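Local coordinates for protein dextranase (Pseudarthrobacter oxydans, PDB 6NZS) that hydrolyses internal alpha-1,6-glucosidic linkages of dextran, as an endo-acting glycoside hydrolase of family 49, at residues Ser58-Gly63 with Gly362-Gln367. Sequence-based numbering, arbitrary orientation.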
# COMPACT_ATOMS: atom_id res chain seq x y z
N SER A 58 -1.37 13.84 -5.12
CA SER A 58 -2.26 13.04 -5.96
C SER A 58 -3.69 13.33 -5.56
O SER A 58 -3.99 13.53 -4.38
CB SER A 58 -1.95 11.55 -5.76
OG SER A 58 -2.95 10.74 -6.34
N ILE A 59 -4.58 13.40 -6.55
CA ILE A 59 -6.01 13.59 -6.30
C ILE A 59 -6.78 12.50 -7.04
O ILE A 59 -6.27 11.90 -7.99
CB ILE A 59 -6.49 15.01 -6.71
CG1 ILE A 59 -6.52 15.19 -8.23
CG2 ILE A 59 -5.60 16.06 -6.07
CD1 ILE A 59 -7.12 16.55 -8.67
N PRO A 60 -8.01 12.20 -6.59
CA PRO A 60 -8.76 11.08 -7.16
C PRO A 60 -9.00 11.26 -8.65
O PRO A 60 -9.48 12.30 -9.10
CB PRO A 60 -10.08 11.10 -6.37
CG PRO A 60 -9.71 11.74 -5.05
CD PRO A 60 -8.68 12.78 -5.41
N ARG A 61 -8.65 10.22 -9.42
CA ARG A 61 -8.76 10.21 -10.88
C ARG A 61 -7.90 11.28 -11.54
O ARG A 61 -8.11 11.60 -12.71
CB ARG A 61 -10.21 10.36 -11.38
CG ARG A 61 -11.22 9.51 -10.67
CD ARG A 61 -12.51 9.39 -11.50
NE ARG A 61 -13.50 8.59 -10.80
CZ ARG A 61 -14.40 9.08 -9.96
NH1 ARG A 61 -14.47 10.39 -9.75
NH2 ARG A 61 -15.23 8.26 -9.35
N SER A 62 -6.95 11.87 -10.81
CA SER A 62 -6.27 13.08 -11.27
C SER A 62 -7.26 14.20 -11.61
O SER A 62 -6.92 15.10 -12.38
CB SER A 62 -5.31 12.83 -12.45
OG SER A 62 -3.98 12.61 -12.01
N GLY A 63 -8.46 14.16 -11.05
CA GLY A 63 -9.46 15.17 -11.32
C GLY A 63 -10.18 14.99 -12.63
O GLY A 63 -10.99 15.85 -13.00
N GLY A 362 -1.68 7.37 -3.59
CA GLY A 362 -2.73 7.78 -4.52
C GLY A 362 -3.51 6.64 -5.14
O GLY A 362 -3.85 6.69 -6.33
N SER A 363 -3.85 5.62 -4.35
CA SER A 363 -4.55 4.44 -4.85
C SER A 363 -6.06 4.62 -4.71
O SER A 363 -6.74 3.97 -3.91
CB SER A 363 -4.05 3.19 -4.13
OG SER A 363 -2.69 2.94 -4.43
N TRP A 364 -6.60 5.53 -5.53
CA TRP A 364 -7.99 5.93 -5.38
C TRP A 364 -8.98 4.91 -5.95
O TRP A 364 -10.04 4.69 -5.36
CB TRP A 364 -8.20 7.29 -6.03
CG TRP A 364 -7.23 8.33 -5.56
CD1 TRP A 364 -6.17 8.84 -6.26
CD2 TRP A 364 -7.22 8.98 -4.28
NE1 TRP A 364 -5.51 9.77 -5.50
CE2 TRP A 364 -6.13 9.88 -4.28
CE3 TRP A 364 -8.04 8.89 -3.15
CZ2 TRP A 364 -5.83 10.68 -3.18
CZ3 TRP A 364 -7.74 9.69 -2.05
CH2 TRP A 364 -6.64 10.58 -2.07
N TYR A 365 -8.66 4.32 -7.10
CA TYR A 365 -9.56 3.39 -7.75
C TYR A 365 -9.59 2.06 -7.00
O TYR A 365 -8.63 1.68 -6.32
CB TYR A 365 -9.06 3.09 -9.17
CG TYR A 365 -9.07 4.26 -10.13
CD1 TYR A 365 -10.24 4.98 -10.37
CD2 TYR A 365 -7.92 4.62 -10.82
CE1 TYR A 365 -10.25 6.04 -11.27
CE2 TYR A 365 -7.92 5.67 -11.72
CZ TYR A 365 -9.08 6.38 -11.94
OH TYR A 365 -9.08 7.44 -12.83
N TRP A 366 -10.70 1.32 -7.15
CA TRP A 366 -10.69 -0.09 -6.82
C TRP A 366 -9.62 -0.79 -7.65
O TRP A 366 -9.13 -0.27 -8.66
CB TRP A 366 -12.03 -0.74 -7.19
CG TRP A 366 -13.16 -0.40 -6.27
CD1 TRP A 366 -13.08 -0.05 -4.96
CD2 TRP A 366 -14.55 -0.37 -6.61
NE1 TRP A 366 -14.33 0.19 -4.45
CE2 TRP A 366 -15.26 0.00 -5.45
CE3 TRP A 366 -15.27 -0.61 -7.79
CZ2 TRP A 366 -16.65 0.14 -5.42
CZ3 TRP A 366 -16.66 -0.48 -7.75
CH2 TRP A 366 -17.33 -0.11 -6.58
N GLN A 367 -9.27 -2.01 -7.24
CA GLN A 367 -8.34 -2.87 -7.96
C GLN A 367 -6.93 -2.30 -8.01
O GLN A 367 -6.12 -2.67 -8.87
CB GLN A 367 -8.86 -3.25 -9.36
CG GLN A 367 -10.30 -3.75 -9.34
CD GLN A 367 -10.78 -4.24 -10.69
OE1 GLN A 367 -11.36 -3.49 -11.47
NE2 GLN A 367 -10.54 -5.52 -10.96
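Pro60 lies against one face of the Trp364 indole, its CA 3.6 Å from the centroid of the five-membered ring and 15° off the ring normal, a CH-pi contact. Its CG continues the cover toward the rim, 3.8 Å from Trp364 CD2; a rigid, flat-sided proline suits a broad aromatic face. The indole is also held at its edge: NE1 donates to Ser58 OG at 2.9 Å, the hydroxyl lying close to the ring plane and the N-H pointing nearly straight at it (162°). Ser58 OG, anti to the backbone N (chi1 168°), faces Gly362, whose CA is 3.5 Å from that OG; a CB on Gly362 would collide with it. The same hydroxyl also bonds Glu336. An alanine in place of Trp364 would probably leave Ser58 without this donor and open a gap beside Pro60. The other end is looser: Arg61 is partly exposed, although its partner Tyr365 is buried. Their side chains cross at about a right angle, and the Tyr365 OH reaches Arg61 CA at 3.4 Å. A long arginine can lay its methylenes against the tyrosine, Arg61 CG 3.7 Å from Tyr365 CE1, while its guanidinium goes on to a salt bridge with Asp73. Thus the Ig-like region meets the beta-solenoid through a CH-pi contact over the indole face and a directional hydrogen bond at its edge, which together probably limit how far the indole can shift or turn.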